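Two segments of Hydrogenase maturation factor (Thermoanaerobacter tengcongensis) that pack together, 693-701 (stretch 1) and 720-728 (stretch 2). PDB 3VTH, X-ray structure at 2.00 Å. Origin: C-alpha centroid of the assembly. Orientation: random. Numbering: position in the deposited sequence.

Stretch 1 (693-701) GINKVVLSG
Stretch 2 (720-728) SGFEVYSNS

In a parallel pair residues lie level, but hydrogen bonds do not run straight across: alternate residues bond to the two flanking their partner. Here Lys 696 to Ser 700 runs alongside the strand beginning at Glu 723, N-to-C directions 22° apart, Lys 696, Val 697 and Val 698 level with Glu 723, Val 724 and Tyr 725 (CA to CA about 4.8 Å); 673 Å² is buried. Phi/psi is near -110°/130° from Lys 696 to Leu 699, -91°/115° at Glu 723 and -129°/143° at Tyr 725; Asn 695 has psi near 0°. Glu 723 N donates to Asn 695 O (2.9 Å), Val 697 N to Glu 723 O (2.9 Å), Tyr 725 N to Val 697 O (2.8 Å) and Leu 699 N to Tyr 725 O (2.8 Å), so Val 697, Glu 723 and Tyr 725 each spend both N and O on the other stretch. Side chains supply further donors: Ser 726 OG (chi1 t) to Leu 699 O (2.6 Å), and Asn 695 ND2 (chi1 t) to Glu 723 OE2 (3.3 Å) and to the O of Gly 721 (3.0 Å), whose phi of 92° suits glycine; Asn 695 OD1 is bonded elsewhere in the structure. Lys 696 and Glu 723, both chi1 m, share a face with Val 698 and Tyr 725 (chi1 m, chi2 -98°); Lys 696 NZ makes a long salt bridge to Glu 723 OE1 (3.9 Å), and its CE lies 3.6 Å from Tyr 725 OH. On the other face, buried Val 697 (t) presses CG2 against Phe 722 CD1 (3.2 Å), and Leu 699 CD1 (chi1 m, chi2 t) meets Val 724 CG1 (3.9 Å).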

ATOM      1  N   GLY A 693      27.120  20.759   4.916  1.00 43.04           N
ATOM      2  CA  GLY A 693      26.435  21.081   6.171  1.00 43.15           C
ATOM      3  C   GLY A 693      25.064  20.413   6.322  1.00 41.27           C
ATOM      4  O   GLY A 693      24.446  20.521   7.377  1.00 41.66           O
ATOM      5  N   ILE A 694      24.593  19.714   5.283  1.00 39.27           N
ATOM      6  CA  ILE A 694      23.271  19.049   5.312  1.00 37.56           C
ATOM      7  C   ILE A 694      23.234  17.865   6.283  1.00 37.02           C
ATOM      8  O   ILE A 694      24.076  16.972   6.221  1.00 36.44           O
ATOM      9  CB  ILE A 694      22.790  18.641   3.893  1.00 36.23           C
ATOM     10  CG1 ILE A 694      22.627  19.900   3.030  1.00 36.67           C
ATOM     11  CG2 ILE A 694      21.471  17.843   3.958  1.00 33.86           C
ATOM     12  CD1 ILE A 694      22.397  19.623   1.563  1.00 36.66           C
ATOM     13  N   ASN A 695      22.253  17.888   7.184  1.00 37.04           N
ATOM     14  CA  ASN A 695      22.135  16.908   8.273  1.00 37.17           C
ATOM     15  C   ASN A 695      20.874  16.016   8.201  1.00 35.82           C
ATOM     16  O   ASN A 695      20.665  15.138   9.056  1.00 36.02           O
ATOM     17  CB  ASN A 695      22.214  17.624   9.634  1.00 38.43           C
ATOM     18  CG  ASN A 695      22.482  16.664  10.785  1.00 39.43           C
ATOM     19  OD1 ASN A 695      23.488  15.933  10.794  1.00 38.50           O
ATOM     20  ND2 ASN A 695      21.576  16.655  11.762  1.00 39.67           N
ATOM     21  N   LYS A 696      20.041  16.251   7.184  1.00 34.15           N
ATOM     22  CA  LYS A 696      18.853  15.436   6.944  1.00 32.43           C
ATOM     23  C   LYS A 696      19.141  14.437   5.835  1.00 31.00           C
ATOM     24  O   LYS A 696      19.665  14.811   4.767  1.00 30.01           O
ATOM     25  CB  LYS A 696      17.651  16.294   6.553  1.00 32.33           C
ATOM     26  CG  LYS A 696      17.100  17.190   7.692  1.00 33.93           C
ATOM     27  CD  LYS A 696      15.767  17.797   7.282  1.00 33.92           C
ATOM     28  CE  LYS A 696      15.157  18.682   8.389  1.00 37.10           C
ATOM     29  NZ  LYS A 696      15.981  19.871   8.704  1.00 39.26           N
ATOM     30  N   VAL A 697      18.802  13.177   6.105  1.00 29.33           N
ATOM     31  CA  VAL A 697      19.020  12.085   5.173  1.00 28.72           C
ATOM     32  C   VAL A 697      17.698  11.372   4.934  1.00 28.20           C
ATOM     33  O   VAL A 697      17.011  10.993   5.896  1.00 28.51           O
ATOM     34  CB  VAL A 697      20.011  11.055   5.726  1.00 29.07           C
ATOM     35  CG1 VAL A 697      20.191   9.888   4.724  1.00 28.07           C
ATOM     36  CG2 VAL A 697      21.357  11.710   6.040  1.00 30.99           C
ATOM     37  N   VAL A 698      17.354  11.194   3.659  1.00 27.27           N
ATOM     38  CA  VAL A 698      16.151  10.481   3.250  1.00 26.63           C
ATOM     39  C   VAL A 698      16.555   9.163   2.570  1.00 26.27           C
ATOM     40  O   VAL A 698      17.391   9.155   1.658  1.00 25.74           O
ATOM     41  CB  VAL A 698      15.302  11.336   2.263  1.00 26.56           C
ATOM     42  CG1 VAL A 698      14.154  10.517   1.683  1.00 26.06           C
ATOM     43  CG2 VAL A 698      14.771  12.590   2.949  1.00 28.86           C
ATOM     44  N   LEU A 699      15.941   8.062   3.001  1.00 25.57           N
ATOM     45  CA  LEU A 699      16.191   6.761   2.400  1.00 25.29           C
ATOM     46  C   LEU A 699      14.943   6.316   1.678  1.00 24.68           C
ATOM     47  O   LEU A 699      13.874   6.237   2.284  1.00 25.29           O
ATOM     48  CB  LEU A 699      16.562   5.713   3.473  1.00 24.64           C
ATOM     49  CG  LEU A 699      17.577   6.127   4.549  1.00 28.38           C
ATOM     50  CD1 LEU A 699      17.634   5.064   5.678  1.00 27.50           C
ATOM     51  CD2 LEU A 699      18.958   6.342   3.952  1.00 27.49           C
ATOM     52  N   SER A 700      15.059   6.047   0.382  1.00 24.18           N
ATOM     53  CA  SER A 700      13.898   5.554  -0.384  1.00 23.54           C
ATOM     54  C   SER A 700      14.346   4.702  -1.576  1.00 23.07           C
ATOM     55  O   SER A 700      15.542   4.523  -1.799  1.00 23.04           O
ATOM     56  CB  SER A 700      13.004   6.725  -0.825  1.00 23.19           C
ATOM     57  OG  SER A 700      11.741   6.248  -1.278  1.00 23.63           O
ATOM     58  N   GLY A 701      13.387   4.185  -2.339  1.00 22.28           N
ATOM     59  CA  GLY A 701      13.690   3.242  -3.404  1.00 21.70           C
ATOM     60  C   GLY A 701      13.434   1.854  -2.860  1.00 21.22           C
ATOM     61  O   GLY A 701      13.559   1.614  -1.656  1.00 21.72           O
ATOM     62  N   SER A 720      25.298   9.037  14.512  1.00 42.84           N
ATOM     63  CA  SER A 720      26.241  10.078  14.072  1.00 43.35           C
ATOM     64  C   SER A 720      25.597  11.454  13.913  1.00 42.79           C
ATOM     65  O   SER A 720      26.161  12.348  13.269  1.00 42.77           O
ATOM     66  CB  SER A 720      26.935   9.669  12.775  1.00 42.64           C
ATOM     67  OG  SER A 720      27.970   8.739  13.061  1.00 45.67           O
ATOM     68  N   GLY A 721      24.414  11.611  14.490  1.00 41.81           N
ATOM     69  CA  GLY A 721      23.772  12.909  14.575  1.00 41.70           C
ATOM     70  C   GLY A 721      22.823  13.298  13.461  1.00 39.75           C
ATOM     71  O   GLY A 721      22.184  14.337  13.559  1.00 39.85           O
ATOM     72  N   PHE A 722      22.730  12.487  12.404  1.00 37.88           N
ATOM     73  CA  PHE A 722      21.810  12.779  11.300  1.00 36.74           C
ATOM     74  C   PHE A 722      20.358  12.691  11.741  1.00 36.64           C
ATOM     75  O   PHE A 722      20.012  11.861  12.591  1.00 36.76           O
ATOM     76  CB  PHE A 722      21.991  11.778  10.155  1.00 34.83           C
ATOM     77  CG  PHE A 722      23.225  11.983   9.347  1.00 34.08           C
ATOM     78  CD1 PHE A 722      23.251  12.932   8.339  1.00 33.24           C
ATOM     79  CD2 PHE A 722      24.361  11.208   9.575  1.00 34.41           C
ATOM     80  CE1 PHE A 722      24.378  13.112   7.558  1.00 31.97           C
ATOM     81  CE2 PHE A 722      25.501  11.391   8.810  1.00 35.55           C
ATOM     82  CZ  PHE A 722      25.509  12.348   7.793  1.00 33.45           C
ATOM     83  N   GLU A 723      19.512  13.526  11.147  1.00 36.63           N
ATOM     84  CA  GLU A 723      18.064  13.329  11.202  1.00 36.45           C
ATOM     85  C   GLU A 723      17.672  12.487   9.987  1.00 34.61           C
ATOM     86  O   GLU A 723      17.823  12.926   8.839  1.00 33.20           O
ATOM     87  CB  GLU A 723      17.334  14.661  11.146  1.00 37.50           C
ATOM     88  CG  GLU A 723      17.665  15.610  12.284  1.00 43.22           C
ATOM     89  CD  GLU A 723      17.481  17.061  11.871  1.00 48.61           C
ATOM     90  OE1 GLU A 723      16.305  17.464  11.714  1.00 50.16           O
ATOM     91  OE2 GLU A 723      18.508  17.779  11.681  1.00 49.27           O
ATOM     92  N   VAL A 724      17.180  11.277  10.239  1.00 33.37           N
ATOM     93  CA  VAL A 724      16.977  10.306   9.174  1.00 31.95           C
ATOM     94  C   VAL A 724      15.499  10.048   8.951  1.00 31.34           C
ATOM     95  O   VAL A 724      14.732   9.912   9.909  1.00 31.31           O
ATOM     96  CB  VAL A 724      17.716   8.972   9.464  1.00 32.15           C
ATOM     97  CG1 VAL A 724      17.660   8.057   8.235  1.00 30.61           C
ATOM     98  CG2 VAL A 724      19.165   9.248   9.872  1.00 32.37           C
ATOM     99  N   TYR A 725      15.115   9.999   7.678  1.00 30.12           N
ATOM    100  CA  TYR A 725      13.739   9.787   7.279  1.00 29.80           C
ATOM    101  C   TYR A 725      13.629   8.655   6.267  1.00 28.62           C
ATOM    102  O   TYR A 725      14.488   8.495   5.392  1.00 26.85           O
ATOM    103  CB  TYR A 725      13.173  11.059   6.654  1.00 30.59           C
ATOM    104  CG  TYR A 725      13.295  12.300   7.513  1.00 33.45           C
ATOM    105  CD1 TYR A 725      12.224  12.741   8.292  1.00 35.61           C
ATOM    106  CD2 TYR A 725      14.482  13.044   7.534  1.00 35.99           C
ATOM    107  CE1 TYR A 725      12.332  13.904   9.083  1.00 36.86           C
ATOM    108  CE2 TYR A 725      14.604  14.192   8.310  1.00 37.02           C
ATOM    109  CZ  TYR A 725      13.526  14.618   9.081  1.00 38.93           C
ATOM    110  OH  TYR A 725      13.663  15.759   9.845  1.00 40.45           O
ATOM    111  N   SER A 726      12.561   7.869   6.385  1.00 27.95           N
ATOM    112  CA  SER A 726      12.195   6.960   5.306  1.00 27.99           C
ATOM    113  C   SER A 726      10.682   6.863   5.191  1.00 26.93           C
ATOM    114  O   SER A 726       9.958   7.373   6.042  1.00 27.73           O
ATOM    115  CB  SER A 726      12.826   5.576   5.471  1.00 28.26           C
ATOM    116  OG  SER A 726      12.765   4.883   4.221  1.00 29.68           O
ATOM    117  N   ASN A 727      10.228   6.230   4.122  1.00 25.93           N
ATOM    118  CA  ASN A 727       8.816   6.073   3.826  1.00 25.41           C
ATOM    119  C   ASN A 727       8.104   5.274   4.885  1.00 25.38           C
ATOM    120  O   ASN A 727       8.691   4.374   5.504  1.00 25.03           O
ATOM    121  CB  ASN A 727       8.615   5.391   2.470  1.00 25.62           C
ATOM    122  CG  ASN A 727       8.982   6.304   1.300  1.00 26.15           C
ATOM    123  OD1 ASN A 727       8.226   7.221   0.943  1.00 31.11           O
ATOM    124  ND2 ASN A 727      10.140   6.072   0.723  1.00 23.68           N
ATOM    125  N   SER A 728       6.830   5.614   5.088  1.00 24.89           N
ATOM    126  CA  SER A 728       6.018   4.951   6.103  1.00 25.34           C
ATOM    127  C   SER A 728       4.548   4.791   5.663  1.00 25.19           C
ATOM    128  O   SER A 728       3.993   3.709   5.713  1.00 25.32           O
ATOM    129  CB  SER A 728       6.129   5.711   7.437  1.00 25.22           C
ATOM    130  OG  SER A 728       5.360   5.069   8.445  1.00 26.77           O
TER